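Local coordinates for protein succinate dehydrogenase subunit A (Mycolicibacterium smegmatis, PDB 7D6V) that binds FAD as the flavoprotein subunit of the succinate dehydrogenase Sdh1 and probably oxidises succinate, passing electrons on toward quinone, at residues G31-V36 / E163-R167; I25-E29 / L151-D155; I505-L509 / A551-L555; L544-C549 / V591-V595. All coordinates share one frame; numbering follows the deposited sequence.

Interaction 1 (G31-V36 / E163-R167); sequences GLRVAV and EARIR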
loop_
_atom_site.group_PDB
_atom_site.type_symbol
_atom_site.label_atom_id
_atom_site.label_comp_id
_atom_site.label_asym_id
_atom_site.label_seq_id
_atom_site.Cartn_x
_atom_site.Cartn_y
_atom_site.Cartn_z
ATOM N N GLY A 31 -9.746 1.462 29.769
ATOM C CA GLY A 31 -8.772 1.076 30.769
ATOM C C GLY A 31 -8.738 -0.427 30.915
ATOM O O GLY A 31 -9.497 -0.997 31.701
ATOM N N LEU A 32 -7.815 -1.067 30.209
ATOM C CA LEU A 32 -7.797 -2.512 30.051
ATOM C C LEU A 32 -6.446 -2.908 29.491
ATOM O O LEU A 32 -5.803 -2.127 28.787
ATOM C CB LEU A 32 -8.905 -3.003 29.109
ATOM C CG LEU A 32 -10.352 -3.155 29.573
ATOM C CD1 LEU A 32 -11.172 -3.848 28.502
ATOM C CD2 LEU A 32 -10.417 -3.933 30.861
ATOM N N ARG A 33 -6.027 -4.126 29.809
ATOM C CA ARG A 33 -4.880 -4.736 29.154
ATOM C C ARG A 33 -5.381 -5.514 27.947
ATOM O O ARG A 33 -6.137 -6.478 28.097
ATOM C CB ARG A 33 -4.122 -5.646 30.115
ATOM C CG ARG A 33 -3.760 -4.990 31.427
ATOM C CD ARG A 33 -2.699 -5.790 32.148
ATOM N NE ARG A 33 -1.500 -5.955 31.331
ATOM C CZ ARG A 33 -0.990 -7.130 30.980
ATOM N NH1 ARG A 33 0.107 -7.182 30.239
ATOM N NH2 ARG A 33 -1.573 -8.253 31.373
ATOM N N VAL A 34 -4.960 -5.098 26.758
ATOM C CA VAL A 34 -5.478 -5.623 25.501
ATOM C C VAL A 34 -4.349 -6.319 24.758
ATOM O O VAL A 34 -3.251 -5.769 24.629
ATOM C CB VAL A 34 -6.089 -4.510 24.633
ATOM C CG1 VAL A 34 -6.848 -5.102 23.462
ATOM C CG2 VAL A 34 -6.997 -3.632 25.466
ATOM N N ALA A 35 -4.622 -7.525 24.272
ATOM C CA ALA A 35 -3.716 -8.257 23.402
ATOM C C ALA A 35 -4.278 -8.239 21.989
ATOM O O ALA A 35 -5.466 -8.506 21.788
ATOM C CB ALA A 35 -3.529 -9.696 23.886
ATOM N N VAL A 36 -3.433 -7.916 21.018
ATOM C CA VAL A 36 -3.831 -7.833 19.619
ATOM C C VAL A 36 -3.152 -8.985 18.897
ATOM O O VAL A 36 -1.920 -9.035 18.816
ATOM C CB VAL A 36 -3.436 -6.491 18.992
ATOM C CG1 VAL A 36 -3.780 -6.470 17.513
ATOM C CG2 VAL A 36 -4.066 -5.344 19.730
ATOM N N GLU A 163 4.339 -1.875 26.091
ATOM C CA GLU A 163 3.283 -2.878 26.120
ATOM C C GLU A 163 2.671 -3.034 27.505
ATOM O O GLU A 163 2.255 -4.134 27.880
ATOM C CB GLU A 163 3.815 -4.219 25.619
ATOM C CG GLU A 163 4.452 -4.149 24.246
ATOM C CD GLU A 163 5.326 -5.344 23.954
ATOM O OE1 GLU A 163 5.599 -5.606 22.765
ATOM O OE2 GLU A 163 5.738 -6.027 24.915
ATOM N N ALA A 164 2.609 -1.948 28.274
ATOM C CA ALA A 164 1.998 -2.015 29.596
ATOM C C ALA A 164 0.498 -2.258 29.502
ATOM O O ALA A 164 -0.072 -2.979 30.328
ATOM C CB ALA A 164 2.291 -0.733 30.372
ATOM N N ARG A 165 -0.161 -1.663 28.509
ATOM C CA ARG A 165 -1.594 -1.834 28.320
ATOM C C ARG A 165 -1.973 -2.457 26.986
ATOM O O ARG A 165 -3.010 -3.113 26.909
ATOM C CB ARG A 165 -2.326 -0.489 28.449
ATOM C CG ARG A 165 -1.883 0.383 29.607
ATOM C CD ARG A 165 -1.947 -0.352 30.929
ATOM N NE ARG A 165 -3.315 -0.652 31.332
ATOM C CZ ARG A 165 -3.635 -1.276 32.460
ATOM N NH1 ARG A 165 -2.683 -1.661 33.296
ATOM N NH2 ARG A 165 -4.907 -1.511 32.755
ATOM N N ILE A 166 -1.178 -2.265 25.937
ATOM C CA ILE A 166 -1.474 -2.804 24.615
ATOM C C ILE A 166 -0.243 -3.541 24.112
ATOM O O ILE A 166 0.844 -2.956 24.034
ATOM C CB ILE A 166 -1.876 -1.709 23.615
ATOM C CG1 ILE A 166 -3.242 -1.126 23.961
ATOM C CG2 ILE A 166 -1.899 -2.265 22.203
ATOM C CD1 ILE A 166 -3.695 -0.068 22.987
ATOM N N ARG A 167 -0.413 -4.810 23.757
ATOM C CA ARG A 167 0.629 -5.582 23.101
ATOM C C ARG A 167 0.077 -6.179 21.816
ATOM O O ARG A 167 -1.052 -6.673 21.787
ATOM C CB ARG A 167 1.165 -6.689 24.008
ATOM C CG ARG A 167 2.412 -7.354 23.468
ATOM C CD ARG A 167 3.047 -8.266 24.486
ATOM N NE ARG A 167 4.089 -9.086 23.881
ATOM C CZ ARG A 167 4.774 -10.021 24.526
ATOM N NH1 ARG A 167 4.532 -10.258 25.806
ATOM N NH2 ARG A 167 5.705 -10.714 23.891
#

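Interaction 2 (I25-E29 / L151-D155); sequences IEARE and LQQED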
loop_
_atom_site.group_PDB
_atom_site.type_symbol
_atom_site.label_atom_id
_atom_site.label_comp_id
_atom_site.label_asym_id
_atom_site.label_seq_id
_atom_site.Cartn_x
_atom_site.Cartn_y
_atom_site.Cartn_z
ATOM N N ILE A 25 -8.411 0.307 20.468
ATOM C CA ILE A 25 -8.318 1.686 20.941
ATOM C C ILE A 25 -9.394 1.965 21.983
ATOM O O ILE A 25 -9.123 2.548 23.040
ATOM C CB ILE A 25 -8.406 2.666 19.757
ATOM C CG1 ILE A 25 -7.210 2.479 18.828
ATOM C CG2 ILE A 25 -8.471 4.096 20.251
ATOM C CD1 ILE A 25 -7.383 3.110 17.477
ATOM N N GLU A 26 -10.626 1.528 21.715
ATOM C CA GLU A 26 -11.714 1.778 22.656
ATOM C C GLU A 26 -11.488 1.063 23.984
ATOM O O GLU A 26 -11.697 1.645 25.059
ATOM C CB GLU A 26 -13.043 1.352 22.034
ATOM C CG GLU A 26 -14.237 1.490 22.954
ATOM C CD GLU A 26 -14.644 2.929 23.182
ATOM O OE1 GLU A 26 -14.098 3.824 22.504
ATOM O OE2 GLU A 26 -15.515 3.168 24.042
ATOM N N ALA A 27 -11.057 -0.200 23.930
ATOM C CA ALA A 27 -10.833 -0.961 25.153
ATOM C C ALA A 27 -9.705 -0.358 25.979
ATOM O O ALA A 27 -9.777 -0.335 27.213
ATOM C CB ALA A 27 -10.533 -2.420 24.815
ATOM N N ARG A 28 -8.650 0.128 25.321
ATOM C CA ARG A 28 -7.591 0.809 26.056
ATOM C C ARG A 28 -8.098 2.104 26.676
ATOM O O ARG A 28 -7.709 2.455 27.795
ATOM C CB ARG A 28 -6.398 1.087 25.145
ATOM C CG ARG A 28 -5.133 1.480 25.895
ATOM C CD ARG A 28 -4.949 2.984 25.907
ATOM N NE ARG A 28 -3.631 3.389 26.380
ATOM C CZ ARG A 28 -3.302 4.645 26.661
ATOM N NH1 ARG A 28 -4.200 5.610 26.524
ATOM N NH2 ARG A 28 -2.080 4.937 27.082
ATOM N N GLU A 29 -8.959 2.834 25.962
ATOM C CA GLU A 29 -9.502 4.070 26.517
ATOM C C GLU A 29 -10.316 3.795 27.773
ATOM O O GLU A 29 -10.236 4.547 28.751
ATOM C CB GLU A 29 -10.358 4.795 25.480
ATOM C CG GLU A 29 -9.590 5.314 24.276
ATOM C CD GLU A 29 -8.613 6.419 24.618
ATOM O OE1 GLU A 29 -8.889 7.196 25.555
ATOM O OE2 GLU A 29 -7.567 6.511 23.941
ATOM N N LEU A 151 -0.524 5.467 21.429
ATOM C CA LEU A 151 -1.016 5.088 22.747
ATOM C C LEU A 151 0.046 4.336 23.535
ATOM O O LEU A 151 0.213 4.560 24.740
ATOM C CB LEU A 151 -2.287 4.252 22.608
ATOM C CG LEU A 151 -3.527 5.037 22.177
ATOM C CD1 LEU A 151 -4.693 4.106 21.905
ATOM C CD2 LEU A 151 -3.898 6.063 23.224
ATOM N N GLN A 152 0.796 3.453 22.874
ATOM C CA GLN A 152 1.846 2.774 23.623
ATOM C C GLN A 152 3.059 3.663 23.880
ATOM O O GLN A 152 3.792 3.412 24.836
ATOM C CB GLN A 152 2.277 1.473 22.943
ATOM C CG GLN A 152 2.434 1.491 21.456
ATOM C CD GLN A 152 2.483 0.088 20.889
ATOM O OE1 GLN A 152 2.144 -0.878 21.570
ATOM N NE2 GLN A 152 2.908 -0.033 19.640
ATOM N N GLN A 153 3.270 4.714 23.085
ATOM C CA GLN A 153 4.257 5.724 23.464
ATOM C C GLN A 153 3.845 6.443 24.746
ATOM O O GLN A 153 4.680 6.706 25.622
ATOM C CB GLN A 153 4.453 6.727 22.329
ATOM C CG GLN A 153 5.328 6.224 21.204
ATOM C CD GLN A 153 5.227 7.081 19.962
ATOM O OE1 GLN A 153 4.327 7.907 19.837
ATOM N NE2 GLN A 153 6.151 6.888 19.034
ATOM N N GLU A 154 2.556 6.768 24.870
ATOM C CA GLU A 154 2.061 7.344 26.120
ATOM C C GLU A 154 2.235 6.370 27.279
ATOM O O GLU A 154 2.590 6.771 28.395
ATOM C CB GLU A 154 0.591 7.740 25.981
ATOM C CG GLU A 154 0.294 8.686 24.837
ATOM C CD GLU A 154 -1.192 8.799 24.553
ATOM O OE1 GLU A 154 -1.980 8.838 25.520
ATOM O OE2 GLU A 154 -1.572 8.841 23.365
ATOM N N ASP A 155 1.973 5.085 27.034
ATOM C CA ASP A 155 2.187 4.073 28.065
ATOM C C ASP A 155 3.654 3.997 28.467
ATOM O O ASP A 155 3.973 3.813 29.644
ATOM C CB ASP A 155 1.700 2.709 27.579
ATOM C CG ASP A 155 0.195 2.629 27.481
ATOM O OD1 ASP A 155 -0.490 3.372 28.211
ATOM O OD2 ASP A 155 -0.305 1.820 26.672
#

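Interaction 3 (I505-L509 / A551-L555); sequences IQEAL and AKAAL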
loop_
_atom_site.group_PDB
_atom_site.type_symbol
_atom_site.label_atom_id
_atom_site.label_comp_id
_atom_site.label_asym_id
_atom_site.label_seq_id
_atom_site.Cartn_x
_atom_site.Cartn_y
_atom_site.Cartn_z
ATOM N N ILE A 505 -26.935 -27.543 -5.113
ATOM C CA ILE A 505 -26.626 -27.361 -3.698
ATOM C C ILE A 505 -26.609 -28.705 -2.980
ATOM O O ILE A 505 -25.760 -28.955 -2.113
ATOM C CB ILE A 505 -27.624 -26.388 -3.047
ATOM C CG1 ILE A 505 -27.546 -25.013 -3.703
ATOM C CG2 ILE A 505 -27.329 -26.240 -1.571
ATOM C CD1 ILE A 505 -28.766 -24.163 -3.449
ATOM N N GLN A 506 -27.548 -29.591 -3.321
ATOM C CA GLN A 506 -27.556 -30.916 -2.711
ATOM C C GLN A 506 -26.293 -31.689 -3.062
ATOM O O GLN A 506 -25.703 -32.356 -2.204
ATOM C CB GLN A 506 -28.799 -31.687 -3.149
ATOM C CG GLN A 506 -29.053 -32.938 -2.342
ATOM C CD GLN A 506 -29.395 -32.635 -0.900
ATOM O OE1 GLN A 506 -30.406 -31.998 -0.612
ATOM N NE2 GLN A 506 -28.547 -33.085 0.017
ATOM N N GLU A 507 -25.856 -31.604 -4.320
ATOM C CA GLU A 507 -24.615 -32.255 -4.723
ATOM C C GLU A 507 -23.414 -31.642 -4.011
ATOM O O GLU A 507 -22.468 -32.351 -3.652
ATOM C CB GLU A 507 -24.451 -32.164 -6.238
ATOM C CG GLU A 507 -23.141 -32.707 -6.766
ATOM C CD GLU A 507 -22.892 -32.304 -8.204
ATOM O OE1 GLU A 507 -23.781 -31.660 -8.801
ATOM O OE2 GLU A 507 -21.809 -32.625 -8.736
ATOM N N ALA A 508 -23.436 -30.325 -3.799
ATOM C CA ALA A 508 -22.361 -29.674 -3.063
ATOM C C ALA A 508 -22.279 -30.195 -1.637
ATOM O O ALA A 508 -21.186 -30.457 -1.130
ATOM C CB ALA A 508 -22.559 -28.160 -3.067
ATOM N N LEU A 509 -23.425 -30.354 -0.974
ATOM C CA LEU A 509 -23.421 -30.930 0.368
ATOM C C LEU A 509 -22.922 -32.372 0.348
ATOM O O LEU A 509 -22.135 -32.785 1.216
ATOM C CB LEU A 509 -24.822 -30.852 0.973
ATOM C CG LEU A 509 -25.255 -29.478 1.488
ATOM C CD1 LEU A 509 -26.739 -29.461 1.780
ATOM C CD2 LEU A 509 -24.462 -29.093 2.720
ATOM N N ALA A 551 -23.762 -23.710 2.382
ATOM C CA ALA A 551 -24.556 -24.569 1.512
ATOM C C ALA A 551 -25.911 -24.890 2.128
ATOM O O ALA A 551 -26.935 -24.871 1.434
ATOM C CB ALA A 551 -23.788 -25.852 1.202
ATOM N N LYS A 552 -25.945 -25.180 3.430
ATOM C CA LYS A 552 -27.220 -25.516 4.057
ATOM C C LYS A 552 -28.155 -24.312 4.102
ATOM O O LYS A 552 -29.360 -24.447 3.848
ATOM C CB LYS A 552 -26.984 -26.079 5.455
ATOM C CG LYS A 552 -26.442 -27.490 5.443
ATOM C CD LYS A 552 -26.543 -28.139 6.805
ATOM C CE LYS A 552 -26.239 -29.621 6.717
ATOM N NZ LYS A 552 -26.589 -30.324 7.975
ATOM N N ALA A 553 -27.624 -23.124 4.407
ATOM C CA ALA A 553 -28.462 -21.929 4.387
ATOM C C ALA A 553 -29.010 -21.660 2.990
ATOM O O ALA A 553 -30.199 -21.347 2.828
ATOM C CB ALA A 553 -27.673 -20.726 4.898
ATOM N N ALA A 554 -28.159 -21.790 1.966
ATOM C CA ALA A 554 -28.602 -21.550 0.598
ATOM C C ALA A 554 -29.648 -22.562 0.161
ATOM O O ALA A 554 -30.554 -22.223 -0.607
ATOM C CB ALA A 554 -27.408 -21.578 -0.353
ATOM N N LEU A 555 -29.541 -23.805 0.628
ATOM C CA LEU A 555 -30.571 -24.787 0.313
ATOM C C LEU A 555 -31.876 -24.465 1.027
ATOM O O LEU A 555 -32.960 -24.677 0.474
ATOM C CB LEU A 555 -30.099 -26.190 0.685
ATOM C CG LEU A 555 -31.064 -27.314 0.304
ATOM C CD1 LEU A 555 -31.030 -27.560 -1.194
ATOM C CD2 LEU A 555 -30.746 -28.581 1.066
#

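Interaction 4 (L544-C549 / V591-V595); sequences LLVSEC and VVPDV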
loop_
_atom_site.group_PDB
_atom_site.type_symbol
_atom_site.label_atom_id
_atom_site.label_comp_id
_atom_site.label_asym_id
_atom_site.label_seq_id
_atom_site.Cartn_x
_atom_site.Cartn_y
_atom_site.Cartn_z
ATOM N N LEU A 544 -14.082 -25.871 5.729
ATOM C CA LEU A 544 -15.101 -26.897 5.529
ATOM C C LEU A 544 -16.355 -26.605 6.343
ATOM O O LEU A 544 -17.477 -26.751 5.839
ATOM C CB LEU A 544 -14.538 -28.271 5.888
ATOM C CG LEU A 544 -13.528 -28.886 4.917
ATOM C CD1 LEU A 544 -12.848 -30.092 5.542
ATOM C CD2 LEU A 544 -14.198 -29.267 3.612
ATOM N N LEU A 545 -16.187 -26.189 7.601
ATOM C CA LEU A 545 -17.346 -25.869 8.431
ATOM C C LEU A 545 -18.145 -24.710 7.839
ATOM O O LEU A 545 -19.380 -24.767 7.743
ATOM C CB LEU A 545 -16.885 -25.547 9.852
ATOM C CG LEU A 545 -17.953 -25.461 10.938
ATOM C CD1 LEU A 545 -18.682 -26.773 11.048
ATOM C CD2 LEU A 545 -17.331 -25.084 12.267
ATOM N N VAL A 546 -17.448 -23.654 7.414
ATOM C CA VAL A 546 -18.136 -22.492 6.860
ATOM C C VAL A 546 -18.824 -22.849 5.548
ATOM O O VAL A 546 -19.932 -22.378 5.267
ATOM C CB VAL A 546 -17.149 -21.323 6.695
ATOM C CG1 VAL A 546 -17.761 -20.217 5.861
ATOM C CG2 VAL A 546 -16.741 -20.791 8.056
ATOM N N SER A 547 -18.186 -23.686 4.724
ATOM C CA SER A 547 -18.806 -24.106 3.473
ATOM C C SER A 547 -20.078 -24.904 3.724
ATOM O O SER A 547 -21.083 -24.714 3.029
ATOM C CB SER A 547 -17.816 -24.920 2.645
ATOM O OG SER A 547 -16.600 -24.217 2.478
ATOM N N GLU A 548 -20.053 -25.806 4.709
ATOM C CA GLU A 548 -21.266 -26.545 5.044
ATOM C C GLU A 548 -22.379 -25.602 5.485
ATOM O O GLU A 548 -23.537 -25.756 5.070
ATOM C CB GLU A 548 -20.973 -27.575 6.135
ATOM C CG GLU A 548 -22.037 -28.650 6.279
ATOM C CD GLU A 548 -21.772 -29.581 7.447
ATOM O OE1 GLU A 548 -22.718 -30.264 7.894
ATOM O OE2 GLU A 548 -20.617 -29.634 7.921
ATOM N N CYS A 549 -22.043 -24.611 6.315
ATOM C CA CYS A 549 -23.052 -23.655 6.764
ATOM C C CYS A 549 -23.652 -22.891 5.589
ATOM O O CYS A 549 -24.877 -22.738 5.488
ATOM C CB CYS A 549 -22.440 -22.686 7.776
ATOM S SG CYS A 549 -22.409 -23.291 9.465
ATOM N N VAL A 591 -14.546 -31.988 12.382
ATOM C CA VAL A 591 -15.346 -31.050 11.605
ATOM C C VAL A 591 -16.794 -31.350 11.959
ATOM O O VAL A 591 -17.382 -32.317 11.460
ATOM C CB VAL A 591 -15.096 -31.164 10.099
ATOM C CG1 VAL A 591 -15.839 -30.060 9.366
ATOM C CG2 VAL A 591 -13.610 -31.091 9.801
ATOM N N VAL A 592 -17.368 -30.528 12.827
ATOM C CA VAL A 592 -18.698 -30.757 13.381
ATOM C C VAL A 592 -19.779 -30.523 12.330
ATOM O O VAL A 592 -19.553 -29.786 11.360
ATOM C CB VAL A 592 -18.913 -29.873 14.615
ATOM C CG1 VAL A 592 -17.914 -30.236 15.688
ATOM C CG2 VAL A 592 -18.715 -28.432 14.238
ATOM N N PRO A 593 -20.945 -31.146 12.462
ATOM C CA PRO A 593 -22.070 -30.837 11.580
ATOM C C PRO A 593 -22.939 -29.719 12.143
ATOM O O PRO A 593 -22.950 -29.440 13.342
ATOM C CB PRO A 593 -22.847 -32.159 11.524
ATOM C CG PRO A 593 -22.510 -32.862 12.783
ATOM C CD PRO A 593 -21.222 -32.299 13.329
ATOM N N ASP A 594 -23.675 -29.079 11.240
ATOM C CA ASP A 594 -24.463 -27.903 11.570
ATOM C C ASP A 594 -25.946 -28.157 11.346
ATOM O O ASP A 594 -26.340 -28.939 10.478
ATOM C CB ASP A 594 -24.026 -26.696 10.741
ATOM C CG ASP A 594 -22.532 -26.486 10.770
ATOM O OD1 ASP A 594 -21.836 -27.047 9.898
ATOM O OD2 ASP A 594 -22.052 -25.758 11.663
ATOM N N VAL A 595 -26.758 -27.481 12.151
ATOM C CA VAL A 595 -28.204 -27.437 11.990
ATOM C C VAL A 595 -28.603 -25.986 11.778
ATOM O O VAL A 595 -28.145 -25.100 12.511
ATOM C CB VAL A 595 -28.933 -28.040 13.205
ATOM C CG1 VAL A 595 -30.369 -27.561 13.261
ATOM C CG2 VAL A 595 -28.892 -29.546 13.138
#

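Interaction 1 (G31-V36 / E163-R167)
G31 meets R165 at the head of the contact. Its phi of 98° marks the turn that leaves helix 18-30, and its C lies 4.4 Å from R165 NH2. L32 follows with its backbone N in plane at the edge of the same guanidinium. L32 starts out away from the partner segment and packs on V11. R33 lays its CG over one face of the R165 guanidinium, 3.9 Å from R165 CZ. The two arginine side chains cross at about a right angle, guanidinium planes 69° apart. R33 then bends at chi3 (57°), and its NE makes a straight but weak hydrogen bond to A164 O at 3.4 Å. From V34 the strands pair in parallel. V34 N bonds to R165 O at 2.8 Å, and R167 N bonds back to V34 O at 3.1 Å. This is the edge of the five-stranded parallel sheet of the Rossmann-type FAD domain, where strand 166-169 adds outside strand 34-37. V34 and I166 share one face of it, turned to helix 18-30. A35 and R167 share the other. V36 N donates a hydrogen bond to R167 O at 2.8 Å, and V36 CB touches that oxygen.

Interaction 2 (I25-E29 / L151-D155)
R28 of helix 18-30 reaches across to helix 136-159, where L151 covers one face of its guanidinium with CB and CD2. The short helix axes are 12.5 Å apart at an angle of 28°, so long side chains must fill the space between the backbones. The close part is the R28 end. Its CG stands opposite the backbone N, and the chain bends at chi2 before running out straight to the guanidinium. NH2 forms a salt bridge with D155 OD1, modelled at 2.5 Å, a length that cannot be read closely at this resolution. The hydrogen bond is bent, at 146° at the hydrogen, and it meets OD1 from above the carboxylate plane. The two flat groups are 40° apart. L151 CD1 turns the other way, to I25 CG2 at 4.1 Å. The looser part lies around E29 and E154. E29 is exposed, and its OE2 only brushes L151 CD2 at 3.8 Å. E154 OE1 stays 4.0 Å from R28 NH1, beyond a salt bridge, though the opposite charges may still attract. Elsewhere on helix 136-159, Q153 hydrogen-bonds to I115 and S117 of the neighbouring iron-sulfur subunit. I25 also packs on L144, K147 and I148 of helix 136-159. D155 touches R165 of the loop that leads into edge strand 166-169.

Interaction 3 (I505-L509 / A551-L555)
I505 and L509 of helix 502-518 pack on A551 and L555 of helix 532-556, as an antiparallel helix pair in the C-terminal part of the flavoprotein. The short axes are 9.6 Å apart at 156°. No hydrogen bond crosses the contact, which is held by apolar side chains. I505 stands opposite L555, with CA atoms 6.2 Å apart. Its two branches part company. CG2, set opposite the backbone N, lies against L555 CB at 3.6 Å and against A551 O. The CG1 arm leads the other way, and CD1 meets A554 CB at 4.3 Å. The L555 side chain leaves with CG anti to its backbone N (chi1 -176°), which carries both methyls into the seam. CD1 lies beside I505, while CD2 goes to L509 CD1 at 4.2 Å. Q506 starts out away from the partner helix, but its bent chain brings OE1 back to within 3.8 Å of L555 CD2. One turn along, L509 CD2 lies against both A551 CB at 3.6 Å and K552 CG at 3.7 Å. Only the inner part of the lysine takes part here. The extended chain carries NZ off to D594. A551 and A554 keep the surface of helix 532-556 low, and the bulkier I505 and L509 settle onto it. Helix 502-518 also touches L495 of helix 481-495, through E507 and A508. Helices 481-495, 502-518 and 532-556 belong to the three-helix bundle found at the C-terminal end of succinate dehydrogenase and fumarate reductase flavoproteins.

Interaction 4 (L544-C549 / V591-V595)
D594 points its side chain at helix 532-556, between L545, E548 and C549. Its CB comes 4.0 Å from C549 SG. CG, anti to the carbonyl carbon (chi1 -50°), lies nearer the sulfur and also approaches L545 CD1. The two oxygens then part. OD2 goes to C549 SG at 3.3 Å and also nears L545 CD1. OD1 rests on L545 CD1 at 3.4 Å and faces E548 OE2 at 3.5 Å. Those last two oxygens are both acceptors on acidic groups, and no hydrogen bond joins them as modelled. The carboxylate planes are 77° apart. E548 OE2 has its salt bridge with K516 of helix 502-518, which probably eases the repulsion. The closeness of the two acids could also raise the pKa of one of them, though K516 would work against this. L545 carries the apolar share of the contact. Its CG is anti to the backbone N (chi1 -168°), which swings CD1 across to V592 CG2 at 3.6 Å and toward V592 O. At the start of the helical segment, L544 CB meets V591 CG1 at 4.1 Å. Most of the contact is buried. L234 of helix 230-236 touches L545, C549 and D594. Strand 582-585 pairs antiparallel with strand 594-597 and adds C583 against C549 and V585 against V592 and D594, while helix 502-518 covers L544 and V591.

The four contacts form two pairs. Interactions 1 and 2 lie in the FAD-binding part, with centres 7 Å apart. Their elements alternate: helix 18-30 leads into strand 34-37, and helix 136-159 into strand 166-169. I166 CD1 packs on R28 CG at 3.6 Å, joining the edge strand to helix 18-30. Interactions 3 and 4 share helix 532-556, with centres 11 Å apart, and K552 NZ meets D594 O at 2.9 Å. The pairs do not touch; interactions 1 and 4 are about 21 Å apart at their nearest atoms. FAD lies about 8 Å from the side chain of V36 and about 13 Å from that of L545.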